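Glycoside hydrolase family protein (Novosphingobium sp. PP1Y, PDB 6Q2F) is an alpha-L-rhamnosidase, a glycoside hydrolase that removes terminal alpha-L-rhamnose units from glycosides. Local coordinates at residues Gln44-Pro49 against Ser722-Thr727; Pro305-Glu310 against Thr316-Ala321. One frame throughout, in Å; residues are numbered along the deposited sequence.

Contact 1: residues Gln44-Pro49 against Ser722-Thr727; sequences QAFKDP and SLLLQT
A45 and F46, in the short helix 42-47, meet L723 and L724, near the C-terminal end of helix 712-726. The first helix finishes with D48 N bonded to Q44 O at 3.0 Å. In the other helix L723 O takes two donors from opposite faces of its carbonyl plane: Q726 N, and T727 OG1 at 2.8 Å.

L723 reaches across with a single methyl. Its CD2 lies against the backbone as much as the side chains, 3.3 Å from F46 N and 3.6 Å from A45 CB, and sits near the plane of the F46 ring, at its edge. Helix 712-726 follows the last strand of the parallel (beta/alpha)8 barrel, and helix 42-47 precedes the first, so this is where the two ends of the barrel domain meet. R720, on the same long helix, bonds F46 O and K47 O.

F46 CG is anti to the backbone N (chi1 -167°), which carries the ring to L724. The two side chains cross at about a right angle, with F46 CE1 3.4 Å from L724 CD1. Beyond them, W931 meets the F46 ring and F963 touches L724, both from the antiparallel sheet beyond the barrel.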
loop_
_atom_site.group_PDB
_atom_site.type_symbol
_atom_site.label_atom_id
_atom_site.label_comp_id
_atom_site.label_asym_id
_atom_site.label_seq_id
_atom_site.Cartn_x
_atom_site.Cartn_y
_atom_site.Cartn_z
ATOM N N GLN A 44 3.258 33.533 -6.141
ATOM C CA GLN A 44 1.936 33.855 -5.610
ATOM C C GLN A 44 1.184 32.592 -5.217
ATOM O O GLN A 44 0.571 32.533 -4.149
ATOM C CB GLN A 44 1.132 34.656 -6.636
ATOM C CG GLN A 44 1.708 36.048 -6.914
ATOM C CD GLN A 44 1.103 36.708 -8.149
ATOM O OE1 GLN A 44 0.871 36.060 -9.176
ATOM N NE2 GLN A 44 0.846 38.012 -8.049
ATOM N N ALA A 45 1.216 31.567 -6.077
ATOM C CA ALA A 45 0.571 30.309 -5.724
ATOM C C ALA A 45 1.185 29.730 -4.458
ATOM O O ALA A 45 0.476 29.179 -3.611
ATOM C CB ALA A 45 0.673 29.317 -6.886
ATOM N N PHE A 46 2.513 29.849 -4.310
ATOM C CA PHE A 46 3.160 29.339 -3.103
ATOM C C PHE A 46 2.700 30.095 -1.868
ATOM O O PHE A 46 2.541 29.497 -0.801
ATOM C CB PHE A 46 4.673 29.424 -3.260
ATOM C CG PHE A 46 5.452 28.664 -2.225
ATOM C CD1 PHE A 46 5.371 27.287 -2.148
ATOM C CD2 PHE A 46 6.301 29.331 -1.361
ATOM C CE1 PHE A 46 6.113 26.575 -1.207
ATOM C CE2 PHE A 46 7.053 28.634 -0.417
ATOM C CZ PHE A 46 6.957 27.245 -0.347
ATOM N N LYS A 47 2.460 31.396 -1.987
ATOM C CA LYS A 47 1.942 32.125 -0.838
ATOM C C LYS A 47 0.535 31.646 -0.462
ATOM O O LYS A 47 0.256 31.399 0.720
ATOM C CB LYS A 47 1.960 33.627 -1.113
ATOM C CG LYS A 47 1.878 34.457 0.157
ATOM C CD LYS A 47 2.830 33.911 1.232
ATOM C CE LYS A 47 2.802 34.758 2.501
ATOM N NZ LYS A 47 1.423 34.835 3.080
ATOM N N ASP A 48 -0.354 31.483 -1.459
ATOM C CA ASP A 48 -1.754 31.074 -1.252
ATOM C C ASP A 48 -2.122 29.951 -2.213
ATOM O O ASP A 48 -2.643 30.192 -3.307
ATOM C CB ASP A 48 -2.716 32.247 -1.428
ATOM C CG ASP A 48 -2.473 33.351 -0.416
ATOM O OD1 ASP A 48 -2.878 33.190 0.763
ATOM O OD2 ASP A 48 -1.866 34.377 -0.804
ATOM N N PRO A 49 -1.877 28.703 -1.817
ATOM C CA PRO A 49 -1.989 27.599 -2.769
ATOM C C PRO A 49 -3.386 27.466 -3.313
ATOM O O PRO A 49 -4.380 27.774 -2.624
ATOM C CB PRO A 49 -1.594 26.379 -1.921
ATOM C CG PRO A 49 -0.643 26.943 -0.914
ATOM C CD PRO A 49 -1.110 28.347 -0.614
ATOM N N SER A 722 2.865 20.492 -1.397
ATOM C CA SER A 722 2.207 19.768 -2.477
ATOM C C SER A 722 2.259 20.566 -3.770
ATOM O O SER A 722 2.488 20.005 -4.842
ATOM C CB SER A 722 0.748 19.481 -2.103
ATOM O OG SER A 722 0.653 18.753 -0.883
ATOM N N LEU A 723 2.045 21.888 -3.681
ATOM C CA LEU A 723 2.057 22.730 -4.877
ATOM C C LEU A 723 3.364 22.571 -5.643
ATOM O O LEU A 723 3.364 22.256 -6.845
ATOM C CB LEU A 723 1.833 24.199 -4.497
ATOM C CG LEU A 723 2.136 25.185 -5.626
ATOM C CD1 LEU A 723 1.095 25.076 -6.768
ATOM C CD2 LEU A 723 2.279 26.627 -5.123
ATOM N N LEU A 724 4.495 22.790 -4.959
ATOM C CA LEU A 724 5.785 22.663 -5.637
ATOM C C LEU A 724 6.006 21.235 -6.116
ATOM O O LEU A 724 6.539 21.013 -7.213
ATOM C CB LEU A 724 6.903 23.102 -4.708
ATOM C CG LEU A 724 6.821 24.556 -4.190
ATOM C CD1 LEU A 724 8.113 25.000 -3.469
ATOM C CD2 LEU A 724 6.596 25.485 -5.362
ATOM N N LEU A 725 5.569 20.247 -5.319
ATOM C CA LEU A 725 5.759 18.846 -5.666
ATOM C C LEU A 725 4.775 18.359 -6.729
ATOM O O LEU A 725 4.884 17.218 -7.188
ATOM C CB LEU A 725 5.692 17.999 -4.399
ATOM C CG LEU A 725 6.967 18.280 -3.556
ATOM C CD1 LEU A 725 6.845 17.699 -2.146
ATOM C CD2 LEU A 725 8.175 17.657 -4.240
ATOM N N GLN A 726 3.850 19.202 -7.169
ATOM C CA GLN A 726 3.068 18.905 -8.367
ATOM C C GLN A 726 3.555 19.663 -9.593
ATOM O O GLN A 726 3.076 19.401 -10.697
ATOM C CB GLN A 726 1.585 19.245 -8.131
ATOM C CG GLN A 726 0.921 18.420 -7.045
ATOM C CD GLN A 726 -0.478 18.916 -6.698
ATOM O OE1 GLN A 726 -1.082 19.690 -7.442
ATOM N NE2 GLN A 726 -0.998 18.466 -5.560
ATOM N N THR A 727 4.467 20.603 -9.415
ATOM C CA THR A 727 4.843 21.531 -10.472
ATOM C C THR A 727 5.737 20.845 -11.497
ATOM O O THR A 727 6.585 20.029 -11.142
ATOM C CB THR A 727 5.559 22.754 -9.872
ATOM O OG1 THR A 727 4.652 23.423 -8.995
ATOM C CG2 THR A 727 6.016 23.719 -10.957
#

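Contact 2: residues Pro305-Glu310 against Thr316-Ala321; sequences PIKALE and TTISFA
T316 OG1 donates to E310 O over 2.6 Å, in the carbonyl plane and with a C=O...O angle of 153°. The hydroxyl thus ties T316, at the start of its strand, to the backbone of the neighbouring segment. K307 makes a second, weak link: NZ stands 3.3 Å from S319 O. Its charge is met by D380, whose OD1 also accepts from S319 N, so lysine and strand share one carboxylate.

On its way to that end, the K307 chain runs past I318 in the opposite direction, CD lying 3.8 Å from I318 CB. CD1 of I318 comes 3.6 Å from L309 CG, the two side chains crossing at about a right angle. I306 drops CG2 over one face of the F320 ring, a CH-pi contact 3.6 Å from the centroid and 15° off the normal, while CG1 of I318 lies at the ring's edge.

The strand axes pass 8.0 Å apart at 141°, too far for backbone pairing. I306 and K307 form a classic beta bulge opposite L294. Side chains packed between outermost strands of two antiparallel sheets mark a beta sandwich, whose strand order is consistent with a galactose-binding-like jelly roll.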
loop_
_atom_site.group_PDB
_atom_site.type_symbol
_atom_site.label_atom_id
_atom_site.label_comp_id
_atom_site.label_asym_id
_atom_site.label_seq_id
_atom_site.Cartn_x
_atom_site.Cartn_y
_atom_site.Cartn_z
ATOM N N PRO A 305 14.591 -35.759 7.643
ATOM C CA PRO A 305 13.560 -34.885 7.070
ATOM C C PRO A 305 13.547 -34.943 5.547
ATOM O O PRO A 305 14.591 -34.959 4.892
ATOM C CB PRO A 305 13.942 -33.489 7.587
ATOM C CG PRO A 305 15.354 -33.611 8.072
ATOM C CD PRO A 305 15.496 -35.027 8.544
ATOM N N ILE A 306 12.338 -34.995 4.994
ATOM C CA ILE A 306 12.147 -35.001 3.547
ATOM C C ILE A 306 11.995 -33.586 3.009
ATOM O O ILE A 306 12.720 -33.175 2.099
ATOM C CB ILE A 306 10.928 -35.879 3.187
ATOM C CG1 ILE A 306 11.212 -37.345 3.528
ATOM C CG2 ILE A 306 10.564 -35.718 1.724
ATOM C CD1 ILE A 306 10.021 -38.268 3.350
ATOM N N LYS A 307 11.064 -32.824 3.581
ATOM C CA LYS A 307 10.740 -31.478 3.131
ATOM C C LYS A 307 9.791 -30.855 4.143
ATOM O O LYS A 307 9.044 -31.563 4.820
ATOM C CB LYS A 307 10.092 -31.488 1.736
ATOM C CG LYS A 307 9.899 -30.107 1.111
ATOM C CD LYS A 307 9.272 -30.212 -0.263
ATOM C CE LYS A 307 9.859 -29.200 -1.229
ATOM N NZ LYS A 307 9.548 -29.601 -2.626
ATOM N N ALA A 308 9.839 -29.532 4.245
ATOM C CA ALA A 308 8.923 -28.801 5.107
ATOM C C ALA A 308 7.653 -28.437 4.346
ATOM O O ALA A 308 7.624 -28.403 3.113
ATOM C CB ALA A 308 9.582 -27.537 5.663
ATOM N N LEU A 309 6.595 -28.161 5.104
ATOM C CA LEU A 309 5.294 -27.799 4.549
ATOM C C LEU A 309 4.831 -26.508 5.205
ATOM O O LEU A 309 4.480 -26.510 6.389
ATOM C CB LEU A 309 4.257 -28.902 4.779
ATOM C CG LEU A 309 4.454 -30.279 4.146
ATOM C CD1 LEU A 309 5.292 -31.183 5.032
ATOM C CD2 LEU A 309 3.111 -30.919 3.848
ATOM N N GLU A 310 4.821 -25.409 4.447
ATOM C CA GLU A 310 4.127 -24.220 4.922
ATOM C C GLU A 310 2.632 -24.490 4.909
ATOM O O GLU A 310 2.085 -24.956 3.903
ATOM C CB GLU A 310 4.449 -23.000 4.063
ATOM C CG GLU A 310 5.587 -22.135 4.589
ATOM C CD GLU A 310 5.543 -20.719 4.034
ATOM O OE1 GLU A 310 4.645 -19.944 4.434
ATOM O OE2 GLU A 310 6.401 -20.385 3.189
ATOM N N THR A 316 -1.793 -28.029 1.643
ATOM C CA THR A 316 -0.433 -27.882 1.136
ATOM C C THR A 316 0.016 -29.215 0.563
ATOM O O THR A 316 0.009 -30.230 1.264
ATOM C CB THR A 316 0.533 -27.430 2.234
ATOM O OG1 THR A 316 0.165 -26.125 2.698
ATOM C CG2 THR A 316 1.951 -27.381 1.697
ATOM N N THR A 317 0.401 -29.212 -0.708
ATOM C CA THR A 317 0.925 -30.396 -1.367
ATOM C C THR A 317 2.399 -30.176 -1.668
ATOM O O THR A 317 2.776 -29.111 -2.157
ATOM C CB THR A 317 0.150 -30.682 -2.650
ATOM O OG1 THR A 317 -1.229 -30.910 -2.320
ATOM C CG2 THR A 317 0.715 -31.903 -3.350
ATOM N N ILE A 318 3.229 -31.161 -1.340
ATOM C CA ILE A 318 4.646 -31.134 -1.664
ATOM C C ILE A 318 4.961 -32.431 -2.375
ATOM O O ILE A 318 4.319 -33.453 -2.131
ATOM C CB ILE A 318 5.547 -30.973 -0.421
ATOM C CG1 ILE A 318 5.258 -32.088 0.584
ATOM C CG2 ILE A 318 5.380 -29.581 0.201
ATOM C CD1 ILE A 318 6.283 -32.178 1.697
ATOM N N SER A 319 5.957 -32.385 -3.257
ATOM C CA SER A 319 6.422 -33.558 -3.976
ATOM C C SER A 319 7.939 -33.616 -3.887
ATOM O O SER A 319 8.605 -32.590 -3.728
ATOM C CB SER A 319 5.975 -33.530 -5.442
ATOM O OG SER A 319 6.308 -34.745 -6.083
ATOM N N PHE A 320 8.488 -34.823 -4.011
ATOM C CA PHE A 320 9.909 -35.007 -3.755
ATOM C C PHE A 320 10.399 -36.264 -4.457
ATOM O O PHE A 320 9.612 -37.055 -4.983
ATOM C CB PHE A 320 10.179 -35.091 -2.253
ATOM C CG PHE A 320 9.063 -35.737 -1.482
ATOM C CD1 PHE A 320 8.959 -37.115 -1.409
ATOM C CD2 PHE A 320 8.111 -34.964 -0.841
ATOM C CE1 PHE A 320 7.930 -37.709 -0.708
ATOM C CE2 PHE A 320 7.079 -35.551 -0.142
ATOM C CZ PHE A 320 6.990 -36.926 -0.072
ATOM N N ALA A 321 11.719 -36.425 -4.467
ATOM C CA ALA A 321 12.307 -37.684 -4.891
ATOM C C ALA A 321 11.798 -38.811 -3.993
ATOM O O ALA A 321 11.614 -38.601 -2.787
ATOM C CB ALA A 321 13.834 -37.601 -4.840
#

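The two contacts share no element and lie on opposite sides of the chain's centre, about 58 Å apart between their centres. Contact 1 brings together segments 673 residues apart, one leading into the barrel and one leading out of it; contact 2 joins consecutive strands of a sandwich inserted between those ends. Both are partly buried, but contact 2 buries nearly twice the area and lies farther from the middle of the chain. Their chemistry differs accordingly. Methyls and a ring meet in contact 1 with no hydrogen bond between the segments; R720 nearby supplies the polar tie. Between the sheets, bonds cross directly near the edge, with aliphatic and aromatic groups packed alongside them.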